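Local coordinates for prolyl oligopeptidase (Galerina marginata, PDB 5N4B), which cleaves peptides after proline and macrocyclises the resulting 25-residue intermediate in the biosynthesis of amanitin toxins, at residues A[266-277]-A[315-325]. The protein carries 1 engineered substitution. Residues are numbered along the deposited sequence; the frame is centred on the assembly and turned at random.
Sequences DTSEDGKYLYLY and YNIITNHGSLV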
ATOM      1  N   ASP A 266       2.964 -20.226  -4.261  1.00 10.41           N
ATOM      2  CA  ASP A 266       4.422 -20.117  -4.343  1.00 11.23           C
ATOM      3  C   ASP A 266       4.954 -21.442  -4.878  1.00 11.30           C
ATOM      4  O   ASP A 266       4.293 -22.481  -4.764  1.00 12.56           O
ATOM      5  CB  ASP A 266       5.058 -19.837  -2.970  1.00 12.73           C
ATOM      6  CG  ASP A 266       5.331 -18.332  -2.669  1.00 17.13           C
ATOM      7  OD1 ASP A 266       5.817 -17.592  -3.549  1.00 16.55           O
ATOM      8  OD2 ASP A 266       5.063 -17.894  -1.492  1.00 17.93           O
ATOM      9  N   THR A 267       6.126 -21.406  -5.499  1.00 12.95           N
ATOM     10  CA  THR A 267       6.778 -22.608  -6.015  1.00 12.64           C
ATOM     11  C   THR A 267       8.197 -22.699  -5.461  1.00 11.43           C
ATOM     12  O   THR A 267       8.943 -21.711  -5.454  1.00 15.02           O
ATOM     13  CB  THR A 267       6.817 -22.641  -7.527  1.00 12.17           C
ATOM     14  OG1 THR A 267       7.384 -21.396  -7.963  1.00 14.36           O
ATOM     15  CG2 THR A 267       5.396 -22.827  -8.092  1.00 14.09           C
ATOM     16  N   SER A 268       8.555 -23.872  -4.970  1.00 12.21           N
ATOM     17  CA  SER A 268       9.888 -24.045  -4.414  1.00 13.60           C
ATOM     18  C   SER A 268      10.958 -23.994  -5.502  1.00 13.46           C
ATOM     19  O   SER A 268      10.747 -24.418  -6.644  1.00 15.12           O
ATOM     20  CB  SER A 268       9.985 -25.327  -3.608  1.00 14.25           C
ATOM     21  OG  SER A 268       9.918 -26.454  -4.465  1.00 15.52           O
ATOM     22  N   GLU A 269      12.130 -23.494  -5.115  1.00 15.88           N
ATOM     23  CA  GLU A 269      13.264 -23.338  -6.027  1.00 15.58           C
ATOM     24  C   GLU A 269      13.708 -24.647  -6.646  1.00 19.46           C
ATOM     25  O   GLU A 269      14.136 -24.665  -7.815  1.00 19.20           O
ATOM     26  CB  GLU A 269      14.456 -22.727  -5.287  1.00 18.52           C
ATOM     27  CG  GLU A 269      14.258 -21.271  -4.892  1.00 30.27           C
ATOM     28  CD  GLU A 269      14.028 -20.341  -6.090  1.00 36.63           C
ATOM     29  OE1 GLU A 269      14.549 -20.624  -7.199  1.00 31.66           O
ATOM     30  OE2 GLU A 269      13.306 -19.328  -5.907  1.00 39.29           O
ATOM     31  N   ASP A 270      13.614 -25.736  -5.913  1.00 16.22           N
ATOM     32  CA  ASP A 270      14.061 -27.033  -6.377  1.00 18.82           C
ATOM     33  C   ASP A 270      13.064 -27.726  -7.300  1.00 18.76           C
ATOM     34  O   ASP A 270      13.349 -28.842  -7.730  1.00 21.57           O
ATOM     35  CB  ASP A 270      14.476 -27.942  -5.200  1.00 20.80           C
ATOM     36  CG  ASP A 270      13.333 -28.287  -4.263  1.00 21.77           C
ATOM     37  OD1 ASP A 270      12.175 -27.930  -4.574  1.00 21.20           O
ATOM     38  OD2 ASP A 270      13.600 -28.920  -3.206  1.00 20.26           O
ATOM     39  N   GLY A 271      11.904 -27.119  -7.583  1.00 16.91           N
ATOM     40  CA  GLY A 271      10.893 -27.741  -8.422  1.00 20.42           C
ATOM     41  C   GLY A 271      10.035 -28.792  -7.750  1.00 19.72           C
ATOM     42  O   GLY A 271       9.160 -29.369  -8.418  1.00 22.45           O
ATOM     43  N   LYS A 272      10.218 -29.034  -6.443  1.00 18.65           N
ATOM     44  CA  LYS A 272       9.542 -30.136  -5.782  1.00 19.80           C
ATOM     45  C   LYS A 272       8.138 -29.801  -5.292  1.00 18.86           C
ATOM     46  O   LYS A 272       7.289 -30.697  -5.247  1.00 20.62           O
ATOM     47  CB  LYS A 272      10.396 -30.602  -4.616  1.00 27.23           C
ATOM     48  CG  LYS A 272       9.828 -31.774  -3.845  1.00 36.16           C
ATOM     49  CD  LYS A 272      10.747 -32.097  -2.705  1.00 45.66           C
ATOM     50  CE  LYS A 272      10.429 -33.401  -2.025  1.00 46.22           C
ATOM     51  NZ  LYS A 272      11.182 -33.312  -0.777  1.00 41.86           N
ATOM     52  N   TYR A 273       7.889 -28.560  -4.883  1.00 15.43           N
ATOM     53  CA  TYR A 273       6.657 -28.218  -4.193  1.00 14.91           C
ATOM     54  C   TYR A 273       5.951 -27.051  -4.852  1.00 14.13           C
ATOM     55  O   TYR A 273       6.576 -26.117  -5.372  1.00 15.02           O
ATOM     56  CB  TYR A 273       6.937 -27.851  -2.732  1.00 15.74           C
ATOM     57  CG  TYR A 273       7.412 -28.972  -1.880  1.00 17.36           C
ATOM     58  CD1 TYR A 273       6.623 -30.087  -1.671  1.00 18.33           C
ATOM     59  CD2 TYR A 273       8.624 -28.876  -1.228  1.00 20.60           C
ATOM     60  CE1 TYR A 273       7.034 -31.093  -0.838  1.00 18.88           C
ATOM     61  CE2 TYR A 273       9.079 -29.901  -0.401  1.00 24.78           C
ATOM     62  CZ  TYR A 273       8.264 -31.018  -0.228  1.00 20.54           C
ATOM     63  OH  TYR A 273       8.706 -32.012   0.624  1.00 23.94           O
ATOM     64  N   LEU A 274       4.640 -27.145  -4.816  1.00 14.45           N
ATOM     65  CA  LEU A 274       3.711 -26.058  -5.082  1.00 13.91           C
ATOM     66  C   LEU A 274       2.950 -25.788  -3.792  1.00 12.44           C
ATOM     67  O   LEU A 274       2.361 -26.698  -3.198  1.00 13.97           O
ATOM     68  CB  LEU A 274       2.738 -26.469  -6.187  1.00 16.54           C
ATOM     69  CG  LEU A 274       1.554 -25.549  -6.472  1.00 16.97           C
ATOM     70  CD1 LEU A 274       2.024 -24.247  -6.973  1.00 20.86           C
ATOM     71  CD2 LEU A 274       0.632 -26.236  -7.489  1.00 21.37           C
ATOM     72  N   TYR A 275       2.884 -24.535  -3.405  1.00 11.53           N
ATOM     73  CA  TYR A 275       2.194 -24.130  -2.206  1.00 11.28           C
ATOM     74  C   TYR A 275       0.956 -23.327  -2.539  1.00 13.42           C
ATOM     75  O   TYR A 275       0.981 -22.469  -3.440  1.00 14.14           O
ATOM     76  CB  TYR A 275       3.121 -23.273  -1.375  1.00 13.89           C
ATOM     77  CG  TYR A 275       4.463 -23.884  -1.039  1.00 12.83           C
ATOM     78  CD1 TYR A 275       4.598 -24.887  -0.065  1.00 14.52           C
ATOM     79  CD2 TYR A 275       5.631 -23.474  -1.671  1.00 12.63           C
ATOM     80  CE1 TYR A 275       5.818 -25.422   0.248  1.00 15.86           C
ATOM     81  CE2 TYR A 275       6.867 -24.022  -1.321  1.00 12.63           C
ATOM     82  CZ  TYR A 275       6.932 -24.994  -0.361  1.00 13.53           C
ATOM     83  OH  TYR A 275       8.172 -25.495  -0.051  1.00 15.97           O
ATOM     84  N   LEU A 276      -0.133 -23.591  -1.796  1.00 13.70           N
ATOM     85  CA  LEU A 276      -1.378 -22.844  -1.924  1.00 12.64           C
ATOM     86  C   LEU A 276      -1.720 -22.196  -0.609  1.00 12.93           C
ATOM     87  O   LEU A 276      -1.782 -22.871   0.427  1.00 13.30           O
ATOM     88  CB  LEU A 276      -2.515 -23.775  -2.314  1.00 14.53           C
ATOM     89  CG  LEU A 276      -3.915 -23.138  -2.460  1.00 15.12           C
ATOM     90  CD1 LEU A 276      -4.032 -22.309  -3.695  1.00 14.63           C
ATOM     91  CD2 LEU A 276      -5.004 -24.230  -2.432  1.00 17.74           C
ATOM     92  N   TYR A 277      -1.938 -20.898  -0.661  1.00 11.16           N
ATOM     93  CA  TYR A 277      -2.411 -20.127   0.468  1.00 10.66           C
ATOM     94  C   TYR A 277      -3.881 -19.785   0.232  1.00 13.08           C
ATOM     95  O   TYR A 277      -4.310 -19.539  -0.907  1.00 12.43           O
ATOM     96  CB  TYR A 277      -1.670 -18.805   0.591  1.00 11.48           C
ATOM     97  CG  TYR A 277      -0.152 -18.895   0.631  1.00 11.36           C
ATOM     98  CD1 TYR A 277       0.515 -19.482   1.660  1.00 12.38           C
ATOM     99  CD2 TYR A 277       0.591 -18.305  -0.352  1.00 13.63           C
ATOM    100  CE1 TYR A 277       1.886 -19.540   1.670  1.00 13.11           C
ATOM    101  CE2 TYR A 277       1.971 -18.356  -0.337  1.00 12.02           C
ATOM    102  CZ  TYR A 277       2.610 -18.959   0.691  1.00 11.88           C
ATOM    103  OH  TYR A 277       4.007 -18.957   0.734  1.00 14.14           O
ATOM    104  N   TYR A 315       1.071 -17.749   7.699  1.00 10.71           N
ATOM    105  CA  TYR A 315       2.162 -18.619   7.279  1.00 10.32           C
ATOM    106  C   TYR A 315       2.596 -18.207   5.880  1.00 11.26           C
ATOM    107  O   TYR A 315       1.770 -18.159   4.966  1.00 12.14           O
ATOM    108  CB  TYR A 315       1.705 -20.066   7.224  1.00 13.10           C
ATOM    109  CG  TYR A 315       1.299 -20.727   8.511  1.00 13.35           C
ATOM    110  CD1 TYR A 315      -0.014 -20.603   8.978  1.00 12.38           C
ATOM    111  CD2 TYR A 315       2.198 -21.488   9.260  1.00 12.30           C
ATOM    112  CE1 TYR A 315      -0.425 -21.208  10.115  1.00 14.12           C
ATOM    113  CE2 TYR A 315       1.785 -22.088  10.392  1.00 12.79           C
ATOM    114  CZ  TYR A 315       0.490 -21.966  10.822  1.00 13.93           C
ATOM    115  OH  TYR A 315       0.113 -22.664  11.956  1.00 17.94           O
ATOM    116  N   ASN A 316       3.878 -17.931   5.705  1.00 10.06           N
ATOM    117  CA  ASN A 316       4.434 -17.582   4.412  1.00 10.40           C
ATOM    118  C   ASN A 316       5.733 -18.357   4.197  1.00 10.73           C
ATOM    119  O   ASN A 316       6.649 -18.259   5.016  1.00 11.21           O
ATOM    120  CB  ASN A 316       4.661 -16.066   4.319  1.00 11.65           C
ATOM    121  CG  ASN A 316       5.009 -15.612   2.896  1.00 12.60           C
ATOM    122  OD1 ASN A 316       6.144 -15.326   2.617  1.00 14.91           O
ATOM    123  ND2 ASN A 316       4.033 -15.659   1.987  1.00 16.23           N
ATOM    124  N   ILE A 317       5.846 -19.080   3.097  1.00  9.85           N
ATOM    125  CA  ILE A 317       7.031 -19.890   2.859  1.00 11.08           C
ATOM    126  C   ILE A 317       8.259 -19.026   2.600  1.00 10.57           C
ATOM    127  O   ILE A 317       8.219 -18.069   1.813  1.00 12.30           O
ATOM    128  CB  ILE A 317       6.835 -20.786   1.626  1.00 12.05           C
ATOM    129  CG1 ILE A 317       5.614 -21.681   1.747  1.00 15.55           C
ATOM    130  CG2 ILE A 317       8.114 -21.623   1.363  1.00 15.26           C
ATOM    131  CD1 ILE A 317       5.616 -22.543   2.927  1.00 17.62           C
ATOM    132  N   ILE A 318       9.385 -19.400   3.180  1.00  9.13           N
ATOM    133  CA  ILE A 318      10.699 -18.821   2.867  1.00  8.63           C
ATOM    134  C   ILE A 318      11.425 -19.692   1.850  1.00 10.80           C
ATOM    135  O   ILE A 318      11.796 -19.227   0.769  1.00 13.60           O
ATOM    136  CB  ILE A 318      11.559 -18.683   4.144  1.00  9.12           C
ATOM    137  CG1 ILE A 318      10.854 -17.802   5.154  1.00  9.84           C
ATOM    138  CG2 ILE A 318      12.944 -18.160   3.772  1.00 10.33           C
ATOM    139  CD1 ILE A 318      11.333 -17.985   6.560  1.00 11.74           C
ATOM    140  N   THR A 319      11.626 -20.954   2.166  1.00  9.43           N
ATOM    141  CA  THR A 319      12.308 -21.884   1.271  1.00 12.04           C
ATOM    142  C   THR A 319      12.134 -23.300   1.806  1.00 13.05           C
ATOM    143  O   THR A 319      11.455 -23.517   2.815  1.00 11.74           O
ATOM    144  CB  THR A 319      13.773 -21.512   1.097  1.00 13.20           C
ATOM    145  OG1 THR A 319      14.237 -22.228  -0.082  1.00 18.11           O
ATOM    146  CG2 THR A 319      14.662 -21.854   2.273  1.00 14.90           C
ATOM    147  N   ASN A 320      12.812 -24.251   1.180  1.00 12.56           N
ATOM    148  CA  ASN A 320      12.848 -25.613   1.693  1.00 12.73           C
ATOM    149  C   ASN A 320      14.212 -26.177   1.370  1.00 15.59           C
ATOM    150  O   ASN A 320      14.847 -25.808   0.385  1.00 16.06           O
ATOM    151  CB  ASN A 320      11.780 -26.519   1.079  1.00 13.70           C
ATOM    152  CG  ASN A 320      12.031 -26.775  -0.362  1.00 14.94           C
ATOM    153  OD1 ASN A 320      11.941 -25.858  -1.152  1.00 14.58           O
ATOM    154  ND2 ASN A 320      12.343 -28.011  -0.723  1.00 16.90           N
ATOM    155  N   HIS A 321      14.655 -27.123   2.197  1.00 15.84           N
ATOM    156  CA  HIS A 321      15.808 -27.965   1.902  1.00 17.42           C
ATOM    157  C   HIS A 321      15.283 -29.390   1.995  1.00 18.48           C
ATOM    158  O   HIS A 321      14.967 -29.881   3.083  1.00 18.97           O
ATOM    159  CB  HIS A 321      17.005 -27.671   2.827  1.00 21.05           C
ATOM    160  CG  HIS A 321      17.535 -26.279   2.689  1.00 21.14           C
ATOM    161  ND1 HIS A 321      17.977 -25.766   1.494  1.00 28.72           N
ATOM    162  CD2 HIS A 321      17.709 -25.298   3.607  1.00 26.88           C
ATOM    163  CE1 HIS A 321      18.372 -24.513   1.673  1.00 26.17           C
ATOM    164  NE2 HIS A 321      18.221 -24.205   2.945  1.00 28.78           N
ATOM    165  N   GLY A 322      15.133 -30.050   0.860  1.00 21.10           N
ATOM    166  CA  GLY A 322      14.435 -31.320   0.870  1.00 20.38           C
ATOM    167  C   GLY A 322      13.046 -31.155   1.426  1.00 20.65           C
ATOM    168  O   GLY A 322      12.335 -30.205   1.092  1.00 19.94           O
ATOM    169  N   SER A 323      12.645 -32.061   2.317  1.00 20.30           N
ATOM    170  CA  SER A 323      11.303 -32.018   2.883  1.00 20.72           C
ATOM    171  C   SER A 323      11.186 -31.087   4.103  1.00 15.79           C
ATOM    172  O   SER A 323      10.114 -31.037   4.708  1.00 18.77           O
ATOM    173  CB  SER A 323      10.848 -33.438   3.259  1.00 26.21           C
ATOM    174  OG  SER A 323      11.819 -34.043   4.059  1.00 37.46           O
ATOM    175  N   LEU A 324      12.241 -30.368   4.444  1.00 17.32           N
ATOM    176  CA  LEU A 324      12.210 -29.422   5.564  1.00 16.40           C
ATOM    177  C   LEU A 324      11.861 -28.044   5.017  1.00 13.91           C
ATOM    178  O   LEU A 324      12.666 -27.431   4.301  1.00 14.78           O
ATOM    179  CB  LEU A 324      13.575 -29.396   6.247  1.00 17.41           C
ATOM    180  CG  LEU A 324      13.603 -28.675   7.605  1.00 17.91           C
ATOM    181  CD1 LEU A 324      12.826 -29.458   8.614  1.00 18.18           C
ATOM    182  CD2 LEU A 324      15.051 -28.533   8.052  1.00 20.08           C
ATOM    183  N   VAL A 325      10.681 -27.566   5.358  1.00 15.41           N
ATOM    184  CA  VAL A 325      10.133 -26.312   4.825  1.00 11.89           C
ATOM    185  C   VAL A 325      10.290 -25.230   5.893  1.00 13.16           C
ATOM    186  O   VAL A 325       9.855 -25.421   7.057  1.00 14.08           O
ATOM    187  CB  VAL A 325       8.666 -26.485   4.449  1.00 14.45           C
ATOM    188  CG1 VAL A 325       8.136 -25.242   3.838  1.00 15.50           C
ATOM    189  CG2 VAL A 325       8.506 -27.624   3.460  1.00 17.89           C
TER
HETATM  190  O   HOH W   1       4.476 -15.275  -0.876  1.00 25.08           O
HETATM  191  O   HOH W   2       7.336 -16.659  -0.286  1.00 26.83           O
HETATM  192  O   HOH W   3      12.356 -22.305  -2.464  1.00 30.00           O
HETATM  193  O   HOH W   4      13.732 -25.463  -3.113  1.00 15.92           O
HETATM  194  O   HOH W   5      15.903 -28.929  -1.736  1.00 17.26           O
HETATM  195  O   HOH W   6      10.158 -23.786  -0.621  1.00 11.80           O
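Ile317 lays CG1 over the centre of one face of the Tyr275 ring, a CH-pi contact with CG1 3.7 Å from the ring centroid and 9° off its normal. The Tyr273 ring carries CG of Lys272 on one face and meets Gly322 O in plane at its edge, while Tyr277 receives Asp266 OD2 in plane at its edge. With CG anti to the carbonyl carbon (chi1 -53°), the Tyr277 hydroxyl accepts from Ile317 N of the facing strand (3.0 Å, N-H...O 165°) and donates to OD2 of Asp266 on the neighbouring strand of its own blade, through that oxygen's anti lone pair. A water links the same OD2 to Asn316 ND2. At the other end, Asn320 ND2 donates one N-H to Asp270 OD2 (2.9 Å), from above the carboxylate plane, and the other to a lone pair of Gly322 O (2.8 Å). Asp270 is itself held by Ser268 OG and Lys272 N, which reach OD1 from opposite faces, the latter closing an Asx turn. Waters bridge Asn320 OD1 to Tyr275 OH and to Asp270 N. The contact packs two adjacent four-stranded beta-propeller blades face to face: strands 262-267 and 273-279, with Val290 of adjoining strand 287-292 flanking Tyr273 and Tyr275, against strands 315-321 and 324-329.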